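Local coordinates for protein exoribonuclease II, mitochondrial (Candida glabrata, PDB 6F3H) that probably degrades RNA in the 3' to 5' direction as the magnesium-dependent nuclease component of the mitochondrial RNA degradosome, at residues 41-47 against 216-220; 66-70 against 130-135; 499-505 against 555-559; 513-517 against 712-717; 626-630 against 721-725. The protein carries 1 engineered substitution. All coordinates share one frame; numbering follows the deposited sequence.

Interaction 1 of 5, residues 41-47 against 216-220; sequences LLKQCTS and LATYW
The W220 indole offers its edge to the backbone of T46: NE1 donates to T46 O at 2.9 Å with an N-H...O angle of 156°, and the acceptor sits 15° out of the ring plane. One face of this indole carries CD1 of L216, a turn earlier on the same helix, offset toward the rim. Further round, CZ2 of W220 approaches S47 O at 3.9 Å. The Y219 phenol meets CG2 of T46 at its edge, with Y219 CE2 4.1 Å from that methyl. The sheet involved is the antiparallel one near the N-terminus: strand 39-42 ends in a turn, and T46 OG1 donates to L42 O at 3.2 Å, tying the turn back to the strand. Helix 212-226 packs against this strand end. From the strand, L41 sends CD1 between three side chains of the helix, 3.6 Å from L216 CD1, 3.5 Å from Y219 CD2 and 3.8 Å from W220 NE1. Y219 reaches this methyl because its CG lies anti to the backbone N (chi1 174°). Its hydroxyl pairs with R223 NE, while W142 of helix 123-159 meets the W220 ring.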
# COMPACT_ATOMS: atom_id res chain seq x y z
N LEU A 41 14.22 16.07 1.48
CA LEU A 41 14.07 16.40 0.08
C LEU A 41 12.58 16.57 -0.20
O LEU A 41 11.77 15.74 0.19
CB LEU A 41 14.63 15.31 -0.81
CG LEU A 41 16.05 15.55 -1.26
CD1 LEU A 41 16.23 14.73 -2.51
CD2 LEU A 41 16.34 17.03 -1.50
N LEU A 42 12.24 17.67 -0.85
CA LEU A 42 10.86 17.94 -1.20
C LEU A 42 10.60 17.67 -2.68
O LEU A 42 11.51 17.63 -3.50
CB LEU A 42 10.49 19.37 -0.85
CG LEU A 42 10.00 19.53 0.58
CD1 LEU A 42 10.74 18.66 1.53
CD2 LEU A 42 10.09 20.96 1.00
N LYS A 43 9.33 17.43 -3.00
CA LYS A 43 8.92 17.31 -4.40
C LYS A 43 9.07 18.63 -5.14
O LYS A 43 9.26 18.64 -6.36
CB LYS A 43 7.48 16.81 -4.48
CG LYS A 43 7.34 15.32 -4.28
CD LYS A 43 5.88 14.94 -4.11
CE LYS A 43 5.73 13.51 -3.58
NZ LYS A 43 4.31 13.11 -3.25
N GLN A 44 8.95 19.74 -4.41
CA GLN A 44 9.26 21.04 -4.98
C GLN A 44 10.75 21.16 -5.28
O GLN A 44 11.14 21.43 -6.42
CB GLN A 44 8.80 22.14 -4.02
CG GLN A 44 7.32 22.11 -3.60
CD GLN A 44 6.89 20.89 -2.77
OE1 GLN A 44 7.50 19.83 -2.84
NE2 GLN A 44 5.82 21.06 -1.98
N CYS A 45 11.60 20.91 -4.29
CA CYS A 45 13.03 21.19 -4.41
C CYS A 45 13.83 19.91 -4.51
O CYS A 45 14.65 19.63 -3.63
CB CYS A 45 13.54 21.99 -3.22
SG CYS A 45 12.33 23.07 -2.55
N THR A 46 13.63 19.14 -5.58
CA THR A 46 14.27 17.85 -5.61
C THR A 46 15.79 17.97 -5.71
O THR A 46 16.50 17.03 -5.33
CB THR A 46 13.65 17.01 -6.74
OG1 THR A 46 12.42 16.44 -6.28
CG2 THR A 46 14.57 15.89 -7.24
N SER A 47 16.33 19.11 -6.13
CA SER A 47 17.78 19.26 -6.24
C SER A 47 18.40 20.16 -5.17
O SER A 47 19.60 20.45 -5.24
CB SER A 47 18.17 19.72 -7.65
OG SER A 47 18.40 18.59 -8.47
N LEU A 216 21.56 10.47 -0.28
CA LEU A 216 21.11 11.56 -1.12
C LEU A 216 21.65 11.42 -2.54
O LEU A 216 20.89 11.46 -3.51
CB LEU A 216 21.54 12.87 -0.49
CG LEU A 216 20.89 14.10 -1.03
CD1 LEU A 216 19.47 13.79 -1.39
CD2 LEU A 216 20.94 15.10 0.08
N ALA A 217 22.95 11.20 -2.66
CA ALA A 217 23.55 11.05 -3.99
C ALA A 217 22.94 9.89 -4.76
O ALA A 217 22.73 10.00 -5.97
CB ALA A 217 25.06 10.86 -3.86
N THR A 218 22.64 8.78 -4.09
CA THR A 218 22.08 7.65 -4.81
C THR A 218 20.71 7.99 -5.35
O THR A 218 20.38 7.67 -6.49
CB THR A 218 21.97 6.44 -3.88
OG1 THR A 218 23.16 6.29 -3.11
CG2 THR A 218 21.78 5.20 -4.67
N TYR A 219 19.90 8.68 -4.54
CA TYR A 219 18.60 9.13 -4.99
C TYR A 219 18.74 9.96 -6.26
O TYR A 219 18.15 9.66 -7.30
CB TYR A 219 17.97 9.98 -3.90
CG TYR A 219 16.69 10.58 -4.39
CD1 TYR A 219 15.63 9.76 -4.67
CD2 TYR A 219 16.55 11.94 -4.61
CE1 TYR A 219 14.44 10.25 -5.13
CE2 TYR A 219 15.34 12.47 -5.09
CZ TYR A 219 14.29 11.60 -5.34
OH TYR A 219 13.06 12.05 -5.81
N TRP A 220 19.56 10.99 -6.17
CA TRP A 220 19.86 11.82 -7.32
C TRP A 220 20.38 11.01 -8.49
O TRP A 220 20.00 11.26 -9.64
CB TRP A 220 20.90 12.86 -6.90
CG TRP A 220 20.32 13.95 -6.10
CD1 TRP A 220 19.01 14.32 -6.05
CD2 TRP A 220 21.03 14.90 -5.28
NE1 TRP A 220 18.85 15.42 -5.23
CE2 TRP A 220 20.08 15.79 -4.75
CE3 TRP A 220 22.38 15.08 -4.95
CZ2 TRP A 220 20.42 16.84 -3.90
CZ3 TRP A 220 22.73 16.12 -4.10
CH2 TRP A 220 21.75 16.99 -3.59

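Interaction 2 of 5, residues 66-70 against 130-135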
# COMPACT_ATOMS: atom_id res chain seq x y z
N PHE A 66 9.74 24.49 6.09
CA PHE A 66 11.07 24.01 5.83
C PHE A 66 11.93 25.20 5.45
O PHE A 66 11.44 26.17 4.88
CB PHE A 66 11.07 23.01 4.72
CG PHE A 66 10.17 21.89 4.96
CD1 PHE A 66 8.81 22.02 4.75
CD2 PHE A 66 10.67 20.70 5.40
CE1 PHE A 66 7.98 20.96 4.96
CE2 PHE A 66 9.86 19.63 5.62
CZ PHE A 66 8.50 19.76 5.40
N ALA A 67 13.22 25.10 5.74
CA ALA A 67 14.15 26.16 5.41
C ALA A 67 15.16 25.65 4.40
O ALA A 67 15.69 24.54 4.54
CB ALA A 67 14.84 26.65 6.68
N LYS A 68 15.41 26.45 3.35
CA LYS A 68 16.46 26.13 2.40
C LYS A 68 17.83 26.61 2.86
O LYS A 68 18.00 27.34 3.85
CB LYS A 68 16.21 26.69 1.00
CG LYS A 68 14.98 26.26 0.23
CD LYS A 68 15.31 26.40 -1.26
CE LYS A 68 14.12 26.80 -2.12
NZ LYS A 68 14.25 26.17 -3.48
N LYS A 69 18.83 26.20 2.08
CA LYS A 69 20.20 26.61 2.30
C LYS A 69 20.32 28.13 2.38
O LYS A 69 21.07 28.66 3.20
CB LYS A 69 21.03 26.08 1.13
CG LYS A 69 22.45 25.76 1.39
CD LYS A 69 22.94 24.76 0.32
CE LYS A 69 22.66 25.22 -1.12
NZ LYS A 69 23.29 24.39 -2.21
N ASP A 70 19.53 28.84 1.57
CA ASP A 70 19.51 30.29 1.47
C ASP A 70 18.80 30.98 2.63
O ASP A 70 18.79 32.21 2.68
CB ASP A 70 18.82 30.71 0.17
N VAL A 130 21.51 26.34 10.49
CA VAL A 130 20.64 25.66 9.56
C VAL A 130 21.26 25.68 8.16
O VAL A 130 21.36 24.65 7.49
CB VAL A 130 19.26 26.34 9.56
CG1 VAL A 130 18.44 25.94 8.33
CG2 VAL A 130 18.53 26.07 10.86
N SER A 131 21.74 26.85 7.74
CA SER A 131 22.19 26.98 6.36
C SER A 131 23.48 26.22 6.14
O SER A 131 23.63 25.51 5.14
CB SER A 131 22.35 28.45 6.00
OG SER A 131 21.24 29.20 6.47
N PHE A 132 24.44 26.40 7.04
CA PHE A 132 25.74 25.77 6.87
C PHE A 132 25.62 24.25 6.89
O PHE A 132 26.30 23.55 6.13
CB PHE A 132 26.72 26.25 7.94
CG PHE A 132 28.11 25.80 7.68
CD1 PHE A 132 28.76 26.19 6.51
CD2 PHE A 132 28.75 24.94 8.54
CE1 PHE A 132 30.02 25.74 6.22
CE2 PHE A 132 30.03 24.49 8.26
CZ PHE A 132 30.66 24.90 7.10
N THR A 133 24.76 23.73 7.76
CA THR A 133 24.46 22.30 7.75
C THR A 133 24.01 21.83 6.38
O THR A 133 24.59 20.90 5.81
CB THR A 133 23.39 22.03 8.76
OG1 THR A 133 23.72 22.74 9.95
CG2 THR A 133 23.35 20.59 9.00
N LEU A 134 22.93 22.44 5.86
CA LEU A 134 22.39 22.01 4.58
C LEU A 134 23.45 22.11 3.51
O LEU A 134 23.59 21.22 2.67
CB LEU A 134 21.15 22.81 4.22
CG LEU A 134 20.09 22.71 5.32
CD1 LEU A 134 18.98 23.75 5.25
CD2 LEU A 134 19.50 21.35 5.16
N ALA A 135 24.25 23.17 3.57
CA ALA A 135 25.30 23.32 2.58
C ALA A 135 26.31 22.18 2.67
O ALA A 135 26.69 21.59 1.64
CB ALA A 135 25.99 24.67 2.76
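A67 and L134 form the inner part of this contact: CD1 of L134 lies 3.5 Å from A67 O, and the same methyl approaches K69 N at 4.0 Å, so a single leucine branch follows the backbone as it leaves the strand. Beside it, CB of A67 touches CG1 of V130 at 4.0 Å, a small methyl-to-methyl contact. K69 provides the outer part with its aliphatic stem, not its ammonium group. CG is turned anti to the backbone N (chi1 -150°) and chi2 is extended, which lays CD alongside the helix, 3.6 Å from A135 CA and 3.9 Å from A135 CB; the later bend at chi3 turns CE and the ammonium group on from there. CB of S131 packs against K69 O, while its OG bonds to Q127 O one turn back, so that hydroxyl is satisfied within its own helix. With no bond between the two segments, packing alone joins them. The axes of strand 66-68 and helix 130-135 come within 8.9 Å and cross at -70°. Helix 123-159 thus lies across the antiparallel sheet: V130 also touches M51 and A67 touches V53, both of neighbouring strand 50-54, while L134 also packs on L49.

Interaction 3 of 5, residues 499-505 against 555-559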
# COMPACT_ATOMS: atom_id res chain seq x y z
N ASN A 499 -18.12 -11.40 31.73
CA ASN A 499 -18.90 -10.18 31.90
C ASN A 499 -18.61 -9.61 33.28
O ASN A 499 -18.54 -10.35 34.26
CB ASN A 499 -20.39 -10.44 31.71
CG ASN A 499 -20.70 -11.10 30.39
OD1 ASN A 499 -19.85 -11.75 29.79
ND2 ASN A 499 -21.94 -10.93 29.92
N LYS A 500 -18.40 -8.30 33.34
CA LYS A 500 -18.04 -7.63 34.58
C LYS A 500 -19.24 -6.91 35.19
O LYS A 500 -20.25 -6.63 34.53
CB LYS A 500 -16.88 -6.65 34.35
N GLU A 501 -19.11 -6.63 36.49
CA GLU A 501 -20.18 -6.01 37.28
C GLU A 501 -20.63 -4.68 36.69
O GLU A 501 -21.83 -4.46 36.48
CB GLU A 501 -19.67 -5.80 38.70
CG GLU A 501 -18.18 -5.43 38.71
CD GLU A 501 -17.51 -5.58 40.07
OE1 GLU A 501 -18.22 -5.64 41.10
OE2 GLU A 501 -16.26 -5.64 40.10
N ASP A 502 -19.68 -3.81 36.37
CA ASP A 502 -19.94 -2.48 35.83
C ASP A 502 -20.76 -2.53 34.54
O ASP A 502 -21.08 -1.48 33.97
CB ASP A 502 -18.60 -1.77 35.59
CG ASP A 502 -17.52 -2.73 35.08
OD1 ASP A 502 -17.87 -3.74 34.44
OD2 ASP A 502 -16.32 -2.49 35.33
N GLY A 503 -21.13 -3.73 34.11
CA GLY A 503 -21.60 -3.96 32.76
C GLY A 503 -20.48 -4.20 31.77
O GLY A 503 -20.73 -4.68 30.66
N GLY A 504 -19.24 -3.89 32.16
CA GLY A 504 -18.07 -4.08 31.34
C GLY A 504 -17.70 -5.54 31.16
O GLY A 504 -18.41 -6.47 31.55
N LEU A 505 -16.56 -5.73 30.51
CA LEU A 505 -16.07 -7.06 30.16
C LEU A 505 -14.58 -7.17 30.44
O LEU A 505 -13.83 -6.19 30.33
CB LEU A 505 -16.39 -7.34 28.69
CG LEU A 505 -15.79 -8.50 27.91
CD1 LEU A 505 -16.53 -9.76 28.24
CD2 LEU A 505 -16.00 -8.19 26.48
N LEU A 555 -21.00 -9.32 22.92
CA LEU A 555 -19.64 -9.26 23.44
C LEU A 555 -18.81 -8.21 22.71
O LEU A 555 -18.08 -7.45 23.35
CB LEU A 555 -18.98 -10.63 23.31
CG LEU A 555 -19.45 -11.67 24.33
CD1 LEU A 555 -19.03 -13.06 23.93
CD2 LEU A 555 -18.84 -11.29 25.65
N ALA A 556 -18.93 -8.15 21.39
CA ALA A 556 -18.18 -7.16 20.64
C ALA A 556 -18.55 -5.76 21.08
O ALA A 556 -17.66 -4.92 21.29
CB ALA A 556 -18.43 -7.31 19.14
N THR A 557 -19.84 -5.49 21.28
CA THR A 557 -20.24 -4.15 21.67
C THR A 557 -19.48 -3.70 22.90
O THR A 557 -18.97 -2.57 22.95
CB THR A 557 -21.75 -4.12 21.91
OG1 THR A 557 -22.44 -4.40 20.68
CG2 THR A 557 -22.21 -2.75 22.42
N LYS A 558 -19.26 -4.61 23.84
CA LYS A 558 -18.54 -4.21 25.04
C LYS A 558 -17.05 -4.14 24.78
O LYS A 558 -16.36 -3.34 25.41
CB LYS A 558 -18.84 -5.18 26.16
CG LYS A 558 -20.33 -5.37 26.35
CD LYS A 558 -20.66 -5.70 27.78
CE LYS A 558 -20.59 -7.19 28.02
NZ LYS A 558 -21.86 -7.84 27.60
N LEU A 559 -16.56 -4.95 23.84
CA LEU A 559 -15.17 -4.89 23.42
C LEU A 559 -14.86 -3.55 22.78
O LEU A 559 -13.82 -2.93 23.06
CB LEU A 559 -14.89 -6.00 22.40
CG LEU A 559 -14.70 -7.44 22.85
CD1 LEU A 559 -14.60 -8.35 21.64
CD2 LEU A 559 -13.46 -7.51 23.66
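The beta hairpin that joins antiparallel strands 488-499 and 505-519 rests its tip and first strand residue, G503 to L505, on K558 and its neighbours in helix 543-567. A type I turn runs from K500 to G503, followed by a G1-type bulge: G503 has a positive phi of 85°, and K500 N donates to G504 O at 2.6 Å across the hairpin mouth. The main apolar piece is L505, which enters the new strand with its CB directed at the helix. Its CG stands anti to the backbone N (chi1 167°), and the two methyls part to serve different helix residues: CD1 meets L555 CD2 at 3.8 Å, the side chains lying at about a right angle, and CD2 meets L559 CD2 at 3.9 Å. L505 CB also meets K558 CB at 4.1 Å. L505 and L555 are buried, whereas the turn residues E501 to G503 stand in solvent. K558 therefore spans both environments. Its base packs on L505, while the outer methylenes CD and CE pass G503 O; bends at chi3 and chi4 then turn the chain end. Helix 603-625 also packs on this helix, where A556 and L559 both touch E610. The turn also has an internal brace, an Asx turn at D502. There D502 OD1 accepts from G504 N at 2.7 Å, the donor coming from well above the carboxylate plane. Facing the helix, G503 O lies beside the K558 stem, nearest to its CD.

Interaction 4 of 5, residues 513-517 against 712-717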
# COMPACT_ATOMS: atom_id res chain seq x y z
N GLN A 513 -4.71 -19.23 24.61
CA GLN A 513 -4.04 -20.44 24.21
C GLN A 513 -3.95 -20.49 22.70
O GLN A 513 -4.86 -20.03 22.00
CB GLN A 513 -4.82 -21.63 24.75
CG GLN A 513 -4.07 -22.90 24.76
CD GLN A 513 -5.02 -24.05 24.84
OE1 GLN A 513 -4.67 -25.17 24.50
NE2 GLN A 513 -6.24 -23.78 25.27
N VAL A 514 -2.84 -21.02 22.19
CA VAL A 514 -2.67 -21.19 20.75
C VAL A 514 -2.47 -22.67 20.49
O VAL A 514 -1.65 -23.31 21.16
CB VAL A 514 -1.47 -20.37 20.23
CG1 VAL A 514 -1.41 -20.39 18.69
CG2 VAL A 514 -1.49 -18.94 20.72
N ARG A 515 -3.24 -23.22 19.54
CA ARG A 515 -3.19 -24.64 19.20
C ARG A 515 -3.38 -24.84 17.71
O ARG A 515 -4.10 -24.08 17.06
CB ARG A 515 -4.27 -25.47 19.85
CG ARG A 515 -4.13 -25.73 21.29
CD ARG A 515 -5.39 -26.43 21.79
NE ARG A 515 -6.31 -25.48 22.39
CZ ARG A 515 -7.58 -25.73 22.63
NH1 ARG A 515 -8.11 -26.90 22.33
NH2 ARG A 515 -8.33 -24.79 23.19
N LEU A 516 -2.78 -25.91 17.20
CA LEU A 516 -3.06 -26.37 15.84
C LEU A 516 -4.30 -27.23 15.91
O LEU A 516 -4.30 -28.24 16.61
CB LEU A 516 -1.90 -27.19 15.28
CG LEU A 516 -0.49 -26.57 15.17
CD1 LEU A 516 0.47 -27.54 14.48
CD2 LEU A 516 -0.45 -25.20 14.48
N GLY A 517 -5.37 -26.83 15.22
CA GLY A 517 -6.62 -27.53 15.41
C GLY A 517 -7.22 -28.22 14.19
O GLY A 517 -6.57 -28.34 13.15
N LEU A 712 4.96 -19.48 14.48
CA LEU A 712 4.15 -20.23 15.41
C LEU A 712 4.36 -21.73 15.23
O LEU A 712 4.65 -22.43 16.20
CB LEU A 712 2.69 -19.85 15.24
CG LEU A 712 2.43 -18.49 15.89
CD1 LEU A 712 0.99 -18.07 15.79
CD2 LEU A 712 2.85 -18.55 17.32
N HIS A 713 4.29 -22.21 13.99
CA HIS A 713 4.54 -23.62 13.76
C HIS A 713 5.83 -24.06 14.42
O HIS A 713 5.88 -25.08 15.11
CB HIS A 713 4.63 -23.90 12.28
CG HIS A 713 3.30 -24.11 11.65
ND1 HIS A 713 2.96 -25.28 11.01
CD2 HIS A 713 2.22 -23.30 11.57
CE1 HIS A 713 1.73 -25.18 10.56
NE2 HIS A 713 1.26 -23.99 10.88
N ARG A 714 6.89 -23.28 14.24
CA ARG A 714 8.16 -23.66 14.83
C ARG A 714 8.06 -23.70 16.33
O ARG A 714 8.44 -24.68 16.98
CB ARG A 714 9.25 -22.68 14.40
CG ARG A 714 9.56 -22.78 12.95
CD ARG A 714 9.89 -24.22 12.64
NE ARG A 714 10.58 -24.34 11.37
CZ ARG A 714 11.87 -24.07 11.22
NH1 ARG A 714 12.44 -24.21 10.03
NH2 ARG A 714 12.59 -23.65 12.25
N PHE A 715 7.46 -22.67 16.90
CA PHE A 715 7.44 -22.52 18.35
C PHE A 715 6.59 -23.58 19.01
O PHE A 715 6.99 -24.21 20.00
CB PHE A 715 6.90 -21.15 18.68
CG PHE A 715 6.76 -20.92 20.12
CD1 PHE A 715 7.88 -20.73 20.91
CD2 PHE A 715 5.51 -20.89 20.70
CE1 PHE A 715 7.75 -20.49 22.26
CE2 PHE A 715 5.37 -20.66 22.03
CZ PHE A 715 6.49 -20.45 22.82
N LEU A 716 5.38 -23.76 18.50
CA LEU A 716 4.47 -24.70 19.12
C LEU A 716 5.04 -26.12 19.08
O LEU A 716 4.82 -26.89 20.02
CB LEU A 716 3.12 -24.63 18.42
CG LEU A 716 2.49 -23.24 18.45
CD1 LEU A 716 1.10 -23.28 17.81
CD2 LEU A 716 2.45 -22.60 19.84
N LYS A 717 5.77 -26.48 18.02
CA LYS A 717 6.48 -27.76 18.01
C LYS A 717 7.89 -27.63 18.56
O LYS A 717 8.73 -28.50 18.28
CB LYS A 717 6.48 -28.37 16.60
CG LYS A 717 5.10 -28.72 16.04
CD LYS A 717 5.02 -30.17 15.49
CE LYS A 717 3.58 -30.64 15.27
NZ LYS A 717 3.42 -31.71 14.23
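L516 and L716 share one conformation, CG anti to the carbonyl carbon with chi1 -58°, which points each side chain at the other segment: L516 CD2 lies 4.1 Å from L716 CD1. V514 adds its CG1 branch, placed anti to the backbone N (chi1 -172°), which meets the same L716 CD1 at 3.9 Å and L712 CD1 at 4.4 Å. One helix methyl is thus shared by the two strand residues that point at it, V514 and L516, two apart along the strand. L516 CD2 also lies over one face of the H713 imidazole, 4.1 Å above its plane and offset toward the rim. The polar end of this histidine is engaged by D430 OD1, which takes a bond from NE2 and should help fix the ring's rotation under the leucine. K717, the first residue past the helix, only brushes L516 CD1 with its CE. The axes of strand 513-517 and helix 712-716 approach to 9.7 Å at a crossing angle of -101°, nearly perpendicular. Helix 603-625 contributes F622, which touches both V514 and L712, while strand 488-499, paired with this strand in the mixed sheet, adds I491 against L516 and H713.

Interaction 5 of 5, residues 626-630 against 721-725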
# COMPACT_ATOMS: atom_id res chain seq x y z
N ASN A 626 7.07 -14.39 24.85
CA ASN A 626 7.89 -15.51 24.45
C ASN A 626 9.11 -15.13 23.62
O ASN A 626 9.78 -16.03 23.09
CB ASN A 626 7.05 -16.51 23.68
CG ASN A 626 6.17 -17.29 24.59
OD1 ASN A 626 6.57 -18.32 25.13
ND2 ASN A 626 4.98 -16.76 24.85
N LYS A 627 9.39 -13.83 23.47
CA LYS A 627 10.57 -13.35 22.76
C LYS A 627 10.63 -13.95 21.35
O LYS A 627 11.60 -14.60 20.96
CB LYS A 627 11.85 -13.65 23.55
N ILE A 628 9.55 -13.77 20.61
CA ILE A 628 9.42 -14.26 19.24
C ILE A 628 9.54 -13.09 18.27
O ILE A 628 8.94 -12.03 18.50
CB ILE A 628 8.10 -15.03 18.99
CG1 ILE A 628 7.82 -16.00 20.12
CG2 ILE A 628 8.17 -15.83 17.67
CD1 ILE A 628 6.56 -16.82 19.90
N PRO A 629 10.36 -13.22 17.23
CA PRO A 629 10.38 -12.22 16.16
C PRO A 629 9.10 -12.26 15.35
O PRO A 629 8.72 -13.31 14.80
CB PRO A 629 11.58 -12.66 15.31
CG PRO A 629 12.40 -13.52 16.20
CD PRO A 629 11.44 -14.21 17.09
N GLY A 630 8.45 -11.10 15.24
CA GLY A 630 7.22 -11.00 14.48
C GLY A 630 7.15 -9.69 13.73
O GLY A 630 7.86 -8.73 14.05
N LEU A 721 13.29 -21.64 15.65
CA LEU A 721 12.41 -20.73 14.93
C LEU A 721 12.86 -20.56 13.48
O LEU A 721 14.03 -20.73 13.14
CB LEU A 721 12.36 -19.38 15.61
CG LEU A 721 11.49 -19.39 16.85
CD1 LEU A 721 11.26 -17.98 17.35
CD2 LEU A 721 10.15 -20.09 16.52
N CYS A 722 11.90 -20.19 12.64
CA CYS A 722 12.14 -20.08 11.21
C CYS A 722 13.01 -18.87 10.88
O CYS A 722 13.91 -18.94 10.04
CB CYS A 722 10.80 -20.01 10.48
SG CYS A 722 10.76 -20.74 8.84
N PHE A 723 12.74 -17.75 11.54
CA PHE A 723 13.38 -16.49 11.22
C PHE A 723 14.08 -15.97 12.45
O PHE A 723 13.47 -15.87 13.51
CB PHE A 723 12.37 -15.43 10.79
CG PHE A 723 11.54 -15.82 9.61
CD1 PHE A 723 10.36 -16.52 9.77
CD2 PHE A 723 11.92 -15.46 8.33
CE1 PHE A 723 9.58 -16.86 8.67
CE2 PHE A 723 11.14 -15.80 7.23
CZ PHE A 723 9.97 -16.51 7.41
N LYS A 724 15.38 -15.68 12.32
CA LYS A 724 16.03 -14.81 13.28
C LYS A 724 15.55 -13.37 13.04
O LYS A 724 14.96 -13.07 12.01
CB LYS A 724 17.56 -14.92 13.17
CG LYS A 724 18.08 -16.36 13.20
CD LYS A 724 19.56 -16.44 13.55
CE LYS A 724 19.80 -16.57 15.06
NZ LYS A 724 19.67 -15.25 15.75
N GLN A 725 15.77 -12.49 14.02
CA GLN A 725 15.27 -11.12 13.93
C GLN A 725 15.84 -10.36 12.73
O GLN A 725 15.21 -9.41 12.24
CB GLN A 725 15.59 -10.35 15.21
CG GLN A 725 15.15 -8.90 15.17
CD GLN A 725 13.81 -8.68 15.86
OE1 GLN A 725 13.10 -9.63 16.16
NE2 GLN A 725 13.48 -7.42 16.12
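P629 and L721 make the close part of a loop-to-loop contact that begins at the Schellman motif ending helix 603-625. In that motif K627, with positive phi, is the C-prime residue, and I628 N and K627 N bond back to F623 O and Q624 O. The chain then leaves the helix with P629 directed at the segment that leads into helix 725-761 and I628 reaching it by its CG2 branch. L721 CD1 rests against both, 3.8 Å from I628 CG2 and 3.8 Å from P629 CD, so one methyl closes on two consecutive residues. I628 supplies this branch because its CG2 lies anti to the backbone N, and its side chain crosses L721 at about a right angle. The pyrrolidine ring meets a more polar surface on its other atoms: P629 CG lies 3.7 Å from F723 O. This is a carbon-to-oxygen packing contact, and the segments pair no donor with an acceptor. F723 starts toward the proline but its ring turns away, touching Q711 of helix 703-716, so it backs the contact with its main chain more than with its side chain. The opposite character belongs to the solvent side, where K724 is exposed and scarcely touches the other segment. Q725, partly exposed, closes this edge with its amide. Its CG is anti to the backbone N (chi1 178°) and the chain bends at chi2, which folds OE1 back over the proline, 3.5 Å from P629 CB and 3.8 Å from P629 CA.

In the fold
Interactions 1 and 2 hold the same antiparallel sheet, their centres 14 Å apart, and touch where L42 meets F66. Interaction 1 is buried and the only one of the five joined by a hydrogen bond between its segments; the other four are partly buried, and interaction 2 is packing alone. Interactions 4 and 5, also 14 Å apart by centres, share the surroundings of helix 703-716: F715 packs on N626 and R714 on L721 and C722. Interaction 4 is leucine-rich strand-on-helix packing, interaction 5 a looser loop-to-loop one. Interaction 3, at a hairpin tip 29 Å from interaction 4 by centres, engages another part of strand 505-519 and mixes leucine packing with a lysine stem.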